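Local coordinates for protein ribulose bisphosphate carboxylase (Pyrococcus horikoshii, PDB 2D69) that probably catalyses the addition of CO2 and water to ribulose 1,5-bisphosphate, giving two molecules of 3-phosphoglycerate, with magnesium as cofactor, at residues W165-Y170 and P195-E200; A174-S179 and G381-A386; L351-M356 and A386-D391. All coordinates share one frame; numbering follows the deposited sequence.

Interaction 1: W165-Y170 and P195-E200; sequences WSVEEY and PFNRFE
W165 and N197 meet through a side-chain-to-backbone hydrogen bond, a polar tie between the loops that lead into the first two helices of the alpha/beta barrel. ND2 of N197 gives a nearly straight bond of 2.8 Å to W165 O (165° at the hydrogen). The acceptor lies in the plane of the amide, yet the donor sits well above the carbonyl plane. With CG of N197 anti to the backbone N, chi1 -154° carries the amide toward 165-170, where OD1 touches V167 CG2 at 3.4 Å and also accepts a bond from R202. The edge of the F196 ring meets the same carbonyl, CD1 lying 3.5 Å from W165 O. The backbone F196 O, for its part, receives a CA-H...O contact from S166 CA (3.4 Å) and a bond from a water that accepts only weakly from V167 N. S166 and E169 form a capping box that starts helix 167-179: S166 OG takes E169 N at 3.1 Å, and E169 OE1 takes S166 N at 2.9 Å. The other oxygen of E169 pairs with K60 of a second subunit. V167 and Y170 go on to touch helix 199-217, while F199 reaches across to helix 231-244.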
# COMPACT_ATOMS: atom_id res chain seq x y z
N TRP A 165 -15.61 32.19 17.52
CA TRP A 165 -16.69 31.21 17.71
C TRP A 165 -16.22 29.78 18.06
O TRP A 165 -15.34 29.22 17.38
CB TRP A 165 -17.47 31.08 16.40
CG TRP A 165 -17.97 32.35 15.79
CD1 TRP A 165 -17.33 33.13 14.92
CD2 TRP A 165 -19.26 32.94 15.99
NE1 TRP A 165 -18.11 34.19 14.56
CE2 TRP A 165 -19.30 34.11 15.21
CE3 TRP A 165 -20.36 32.61 16.76
CZ2 TRP A 165 -20.40 34.94 15.17
CZ3 TRP A 165 -21.49 33.44 16.71
CH2 TRP A 165 -21.49 34.59 15.92
N SER A 166 -16.85 29.19 19.07
CA SER A 166 -16.84 27.75 19.30
C SER A 166 -17.71 27.01 18.28
O SER A 166 -18.59 27.58 17.62
CB SER A 166 -17.36 27.40 20.71
OG SER A 166 -18.77 27.42 20.74
N VAL A 167 -17.48 25.72 18.20
CA VAL A 167 -18.17 24.89 17.24
C VAL A 167 -19.66 25.02 17.49
O VAL A 167 -20.43 25.22 16.55
CB VAL A 167 -17.65 23.42 17.31
CG1 VAL A 167 -18.46 22.52 16.51
CG2 VAL A 167 -16.15 23.39 16.83
N GLU A 168 -20.06 24.97 18.75
CA GLU A 168 -21.47 25.04 19.11
C GLU A 168 -22.10 26.39 18.78
O GLU A 168 -23.21 26.47 18.30
CB GLU A 168 -21.65 24.77 20.61
CG GLU A 168 -23.11 24.64 21.05
CD GLU A 168 -23.90 23.64 20.18
OE1 GLU A 168 -25.07 23.91 19.84
OE2 GLU A 168 -23.33 22.58 19.82
N GLU A 169 -21.36 27.47 19.02
CA GLU A 169 -21.89 28.81 18.81
C GLU A 169 -22.00 29.01 17.30
O GLU A 169 -22.94 29.63 16.81
CB GLU A 169 -20.98 29.86 19.42
CG GLU A 169 -20.87 29.90 20.95
CD GLU A 169 -19.62 30.66 21.45
OE1 GLU A 169 -18.60 30.75 20.75
OE2 GLU A 169 -19.64 31.20 22.57
N TYR A 170 -21.04 28.46 16.54
CA TYR A 170 -21.06 28.61 15.10
C TYR A 170 -22.24 27.84 14.52
O TYR A 170 -22.91 28.32 13.63
CB TYR A 170 -19.77 28.12 14.48
CG TYR A 170 -19.32 28.81 13.22
CD1 TYR A 170 -18.94 30.14 13.26
CD2 TYR A 170 -19.23 28.13 12.00
CE1 TYR A 170 -18.50 30.81 12.13
CE2 TYR A 170 -18.74 28.81 10.84
CZ TYR A 170 -18.39 30.15 10.94
OH TYR A 170 -17.87 30.89 9.86
N PRO A 195 -8.04 25.87 18.65
CA PRO A 195 -8.33 24.96 19.78
C PRO A 195 -9.79 24.90 20.14
O PRO A 195 -10.33 23.77 20.38
CB PRO A 195 -7.54 25.57 20.95
CG PRO A 195 -6.49 26.41 20.33
CD PRO A 195 -7.03 26.88 19.02
N PHE A 196 -10.45 26.06 20.07
CA PHE A 196 -11.87 26.21 20.44
C PHE A 196 -12.79 25.94 19.23
O PHE A 196 -13.99 25.88 19.37
CB PHE A 196 -12.16 27.60 21.06
CG PHE A 196 -11.65 28.74 20.25
CD1 PHE A 196 -12.38 29.25 19.20
CD2 PHE A 196 -10.39 29.28 20.53
CE1 PHE A 196 -11.86 30.29 18.41
CE2 PHE A 196 -9.87 30.32 19.77
CZ PHE A 196 -10.59 30.83 18.70
N ASN A 197 -12.22 25.85 18.04
CA ASN A 197 -12.97 25.50 16.83
C ASN A 197 -12.11 24.71 15.85
O ASN A 197 -11.64 25.22 14.83
CB ASN A 197 -13.57 26.75 16.13
CG ASN A 197 -14.80 26.44 15.31
OD1 ASN A 197 -14.79 25.52 14.51
ND2 ASN A 197 -15.89 27.20 15.52
N ARG A 198 -11.90 23.44 16.16
CA ARG A 198 -11.10 22.57 15.33
C ARG A 198 -11.82 22.23 14.05
O ARG A 198 -12.99 21.84 14.10
CB ARG A 198 -10.75 21.25 16.07
CG ARG A 198 -9.47 21.28 16.84
CD ARG A 198 -9.00 19.92 17.45
NE ARG A 198 -8.48 18.93 16.50
CZ ARG A 198 -9.13 17.83 16.10
NH1 ARG A 198 -10.34 17.57 16.56
NH2 ARG A 198 -8.56 16.98 15.27
N PHE A 199 -11.09 22.30 12.94
CA PHE A 199 -11.65 22.12 11.63
C PHE A 199 -12.49 20.85 11.56
O PHE A 199 -13.68 20.89 11.16
CB PHE A 199 -10.57 22.10 10.51
CG PHE A 199 -11.18 22.12 9.15
CD1 PHE A 199 -11.61 20.91 8.53
CD2 PHE A 199 -11.48 23.33 8.55
CE1 PHE A 199 -12.28 20.93 7.29
CE2 PHE A 199 -12.10 23.34 7.30
CZ PHE A 199 -12.56 22.15 6.69
N GLU A 200 -11.94 19.73 11.99
CA GLU A 200 -12.73 18.47 11.84
C GLU A 200 -13.98 18.38 12.70
O GLU A 200 -15.02 17.69 12.35
CB GLU A 200 -11.86 17.22 12.03
CG GLU A 200 -12.61 15.97 11.46
CD GLU A 200 -11.73 14.74 11.24
OE1 GLU A 200 -12.22 13.78 10.59
OE2 GLU A 200 -10.56 14.74 11.72
O HOH W 1 -15.66 24.00 20.43

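Interaction 2: A174-S179 and G381-A386; sequences AYELWS and GPRAGA
E176 and R383 are brought together by complementary bends. The glutamate chain folds at chi2 (-53°), turning its carboxylate toward the neighbouring helix, whereas R383 leaves its own helix with CG anti to the backbone N (chi1 -159°), runs out extended and bends at chi3. The result is a salt bridge in which R383 NH1 stands before both carboxylate oxygens, 2.7 Å from E176 OE2 and 2.8 Å from E176 OE1. Only the OE2 pair, met at the guanidinium edge, counts as a hydrogen bond, bent and weak, and the two charged planes are well turned from each other. One face of the guanidinium lies over S179 CB, and Y175 CE1 comes within 3.6 Å of R383 NH2. Beside the ion pair the contact is apolar: L177 and P382 cross at about a right angle, CD2 of L177 3.9 Å from CB of P382, and A386 CB rests 3.6 Å from L177 O. The axes of 174-179 and 382-386, in the first and last helices of the barrel, approach to 7.4 Å and cross at -24°, which closes the ring of helices. W59 of a second subunit packs on E176 and P382. A water donates to E176 OE2 (2.6 Å) and accepts from R383 N (3.1 Å). Both the guanidinium and the amino end of helix 382-398 would be expected to favour a charged carboxylate.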
# COMPACT_ATOMS: atom_id res chain seq x y z
N ALA A 174 -25.19 29.51 12.25
CA ALA A 174 -25.43 28.89 10.96
C ALA A 174 -26.87 28.49 10.79
O ALA A 174 -27.43 28.68 9.74
CB ALA A 174 -24.57 27.66 10.79
N TYR A 175 -27.45 27.89 11.82
CA TYR A 175 -28.88 27.44 11.76
C TYR A 175 -29.78 28.62 11.46
O TYR A 175 -30.71 28.50 10.66
CB TYR A 175 -29.30 26.82 13.08
CG TYR A 175 -30.69 26.27 13.05
CD1 TYR A 175 -31.74 27.00 13.54
CD2 TYR A 175 -30.96 25.06 12.42
CE1 TYR A 175 -33.03 26.49 13.54
CE2 TYR A 175 -32.24 24.56 12.36
CZ TYR A 175 -33.27 25.29 12.92
OH TYR A 175 -34.55 24.84 12.87
N GLU A 176 -29.53 29.73 12.13
CA GLU A 176 -30.29 30.95 11.91
C GLU A 176 -30.19 31.46 10.48
O GLU A 176 -31.20 31.77 9.85
CB GLU A 176 -29.84 32.07 12.89
CG GLU A 176 -30.17 31.85 14.37
CD GLU A 176 -31.64 31.55 14.62
OE1 GLU A 176 -31.97 30.44 15.10
OE2 GLU A 176 -32.46 32.45 14.35
N LEU A 177 -28.98 31.52 9.97
CA LEU A 177 -28.72 32.13 8.67
C LEU A 177 -29.31 31.34 7.54
O LEU A 177 -30.02 31.89 6.68
CB LEU A 177 -27.23 32.29 8.44
CG LEU A 177 -26.57 33.30 9.37
CD1 LEU A 177 -25.09 33.17 9.34
CD2 LEU A 177 -26.93 34.68 8.94
N TRP A 178 -29.02 30.04 7.56
CA TRP A 178 -29.57 29.08 6.61
C TRP A 178 -31.10 29.02 6.70
O TRP A 178 -31.78 29.14 5.68
CB TRP A 178 -28.97 27.67 6.84
CG TRP A 178 -27.60 27.39 6.25
CD1 TRP A 178 -27.08 27.90 5.11
CD2 TRP A 178 -26.59 26.53 6.80
NE1 TRP A 178 -25.84 27.36 4.88
CE2 TRP A 178 -25.52 26.51 5.89
CE3 TRP A 178 -26.53 25.70 7.92
CZ2 TRP A 178 -24.38 25.77 6.12
CZ3 TRP A 178 -25.42 25.01 8.15
CH2 TRP A 178 -24.33 25.05 7.26
N SER A 179 -31.66 28.83 7.90
CA SER A 179 -33.12 28.77 8.10
C SER A 179 -33.89 30.01 7.61
O SER A 179 -35.03 29.91 7.15
CB SER A 179 -33.48 28.50 9.58
OG SER A 179 -32.96 27.27 10.03
N GLY A 381 -32.74 40.19 14.18
CA GLY A 381 -31.77 39.12 14.30
C GLY A 381 -31.40 38.54 12.93
O GLY A 381 -32.00 38.87 11.93
N PRO A 382 -30.38 37.70 12.91
CA PRO A 382 -29.83 37.18 11.65
C PRO A 382 -30.81 36.36 10.81
O PRO A 382 -30.79 36.47 9.60
CB PRO A 382 -28.62 36.34 12.08
CG PRO A 382 -28.71 36.17 13.55
CD PRO A 382 -29.63 37.24 14.10
N ARG A 383 -31.68 35.58 11.41
CA ARG A 383 -32.69 34.86 10.62
C ARG A 383 -33.55 35.84 9.83
O ARG A 383 -33.77 35.67 8.64
CB ARG A 383 -33.58 34.04 11.51
CG ARG A 383 -34.32 32.89 10.87
CD ARG A 383 -35.45 32.48 11.73
NE ARG A 383 -35.70 31.04 11.81
CZ ARG A 383 -35.21 30.20 12.72
NH1 ARG A 383 -34.34 30.57 13.65
NH2 ARG A 383 -35.59 28.93 12.66
N ALA A 384 -34.03 36.87 10.50
CA ALA A 384 -34.84 37.87 9.85
C ALA A 384 -34.08 38.63 8.81
O ALA A 384 -34.63 38.97 7.77
CB ALA A 384 -35.44 38.86 10.88
N GLY A 385 -32.80 38.88 9.05
CA GLY A 385 -31.99 39.55 8.05
C GLY A 385 -31.85 38.76 6.77
O GLY A 385 -31.76 39.31 5.67
N ALA A 386 -31.72 37.46 6.91
CA ALA A 386 -31.53 36.62 5.75
C ALA A 386 -32.80 36.65 4.92
O ALA A 386 -32.71 36.72 3.70
CB ALA A 386 -31.20 35.20 6.16
O HOH W 2 -32.13 34.99 14.42

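Interaction 3: L351-M356 and A386-D391; sequences LHPGLM and AKALRD
L389 and P353 lie at the centre of an apolar contact whose inner half is tight and whose outer half opens toward partly exposed, polar residues. On the tight side, CD1 of L389 is brought up against M356 by a side chain that starts with CG anti to the backbone N (chi1 -173°). The methionine curls at chi2 and chi3, so that three of its atoms bend around this one methyl: SD at 3.7 Å from L389 CD1, CG at 4.0 Å and CE at 4.1 Å from it. The two side chains cross at about a right angle. Next to them, the P353 ring lies against the helix backbone itself, CB being 3.8 Å from A388 O and CG 3.9 Å from L389 N. The A388 methyl completes this patch, with its CB 3.9 Å from P353 CG, and L412 and S415 of helix 410-422 also pack on the proline. No hydrogen bond crosses between the segments; the contact is van der Waals.

In barrel terms, 351-356 is the turn that follows strand 344-348, the seventh strand, and leads into the seventh helix, while 386-391 belongs to the eighth helix. The turn comes directly after S348, G349 and G350, which are predicted to bind substrate, and L389 also touches A371, another predicted substrate residue, and T155 on the first strand.

The looser side is built differently. The H352 side chain sets out away from 386-391, and L355 CG lies over one face of its ring. Partners there come from elsewhere: V419 touches the H352 side chain, while on the helix K387 pairs with E411, R390 with E219 and D391 with S409.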
# COMPACT_ATOMS: atom_id res chain seq x y z
N LEU A 351 -23.14 45.30 1.57
CA LEU A 351 -24.41 45.09 0.91
C LEU A 351 -25.52 44.81 1.93
O LEU A 351 -25.29 44.25 3.00
CB LEU A 351 -24.31 43.95 -0.10
CG LEU A 351 -23.21 44.16 -1.14
CD1 LEU A 351 -23.05 42.96 -2.00
CD2 LEU A 351 -23.47 45.38 -2.02
N HIS A 352 -26.71 45.26 1.60
CA HIS A 352 -27.89 45.01 2.41
C HIS A 352 -29.09 45.06 1.48
O HIS A 352 -28.94 45.45 0.32
CB HIS A 352 -27.96 46.07 3.51
CG HIS A 352 -28.13 47.47 3.01
ND1 HIS A 352 -27.07 48.35 2.90
CD2 HIS A 352 -29.22 48.14 2.59
CE1 HIS A 352 -27.52 49.51 2.46
NE2 HIS A 352 -28.82 49.41 2.25
N PRO A 353 -30.26 44.66 1.96
CA PRO A 353 -31.43 44.45 1.08
C PRO A 353 -31.82 45.61 0.17
O PRO A 353 -32.20 45.36 -0.99
CB PRO A 353 -32.54 44.13 2.09
CG PRO A 353 -31.80 43.48 3.23
CD PRO A 353 -30.57 44.31 3.36
N GLY A 354 -31.75 46.85 0.66
CA GLY A 354 -32.06 48.04 -0.12
C GLY A 354 -31.12 48.27 -1.32
O GLY A 354 -31.42 49.04 -2.22
N LEU A 355 -29.99 47.59 -1.36
CA LEU A 355 -29.09 47.75 -2.51
C LEU A 355 -29.31 46.71 -3.58
O LEU A 355 -28.66 46.79 -4.61
CB LEU A 355 -27.65 47.71 -2.04
CG LEU A 355 -27.28 48.82 -1.05
CD1 LEU A 355 -25.78 48.80 -0.81
CD2 LEU A 355 -27.72 50.18 -1.55
N MET A 356 -30.21 45.74 -3.36
CA MET A 356 -30.28 44.61 -4.28
C MET A 356 -30.79 45.03 -5.66
O MET A 356 -30.26 44.57 -6.64
CB MET A 356 -31.09 43.43 -3.72
CG MET A 356 -30.51 42.79 -2.47
SD MET A 356 -28.95 41.98 -2.76
CE MET A 356 -27.78 43.26 -2.17
N ALA A 386 -31.72 37.46 6.91
CA ALA A 386 -31.53 36.62 5.75
C ALA A 386 -32.80 36.65 4.92
O ALA A 386 -32.71 36.72 3.70
CB ALA A 386 -31.20 35.20 6.16
N LYS A 387 -33.96 36.63 5.60
CA LYS A 387 -35.22 36.63 4.89
C LYS A 387 -35.34 37.94 4.13
O LYS A 387 -35.80 37.95 3.00
CB LYS A 387 -36.43 36.45 5.80
CG LYS A 387 -37.73 36.11 4.99
CD LYS A 387 -38.99 36.03 5.85
CE LYS A 387 -40.28 36.36 5.02
NZ LYS A 387 -41.39 36.98 5.81
N ALA A 388 -34.88 39.03 4.75
CA ALA A 388 -35.02 40.35 4.14
C ALA A 388 -34.19 40.42 2.86
O ALA A 388 -34.61 40.98 1.86
CB ALA A 388 -34.57 41.43 5.11
N LEU A 389 -33.01 39.83 2.91
CA LEU A 389 -32.14 39.80 1.75
C LEU A 389 -32.79 38.98 0.61
O LEU A 389 -32.85 39.43 -0.54
CB LEU A 389 -30.80 39.22 2.13
CG LEU A 389 -29.71 39.29 1.04
CD1 LEU A 389 -29.27 40.73 0.75
CD2 LEU A 389 -28.53 38.40 1.43
N ARG A 390 -33.29 37.80 0.95
CA ARG A 390 -33.95 36.93 -0.05
C ARG A 390 -35.17 37.62 -0.64
O ARG A 390 -35.44 37.48 -1.82
CB ARG A 390 -34.33 35.58 0.54
CG ARG A 390 -33.13 34.59 0.73
CD ARG A 390 -32.58 33.94 -0.59
NE ARG A 390 -33.69 33.27 -1.31
CZ ARG A 390 -34.18 32.07 -1.01
NH1 ARG A 390 -33.68 31.34 -0.03
NH2 ARG A 390 -35.16 31.55 -1.75
N ASP A 391 -35.92 38.38 0.16
CA ASP A 391 -37.13 39.01 -0.33
C ASP A 391 -36.77 40.18 -1.23
O ASP A 391 -37.43 40.40 -2.24
CB ASP A 391 -37.97 39.51 0.81
CG ASP A 391 -38.70 38.39 1.53
OD1 ASP A 391 -38.82 37.24 1.03
OD2 ASP A 391 -39.23 38.60 2.61

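Overall arrangement
The three contacts follow one another along the outer layer of helices and show how chemistry can change with depth and position. Interaction 3 is the buried one, wholly apolar across its segments and touched by no other chain. Interactions 1 and 2 are only partly buried, each borders a second subunit, and both bring in polar groups: an amide-to-carbonyl bond in the first, an ion pair with a bridging water beside apolar packing in the second. Helix 167-179 serves both of these, by its beginning in interaction 1 and its end in interaction 2. Helix 382-398 likewise joins interactions 2 and 3, which share A386. The eighth helix thus stands between its neighbours, the first and the seventh.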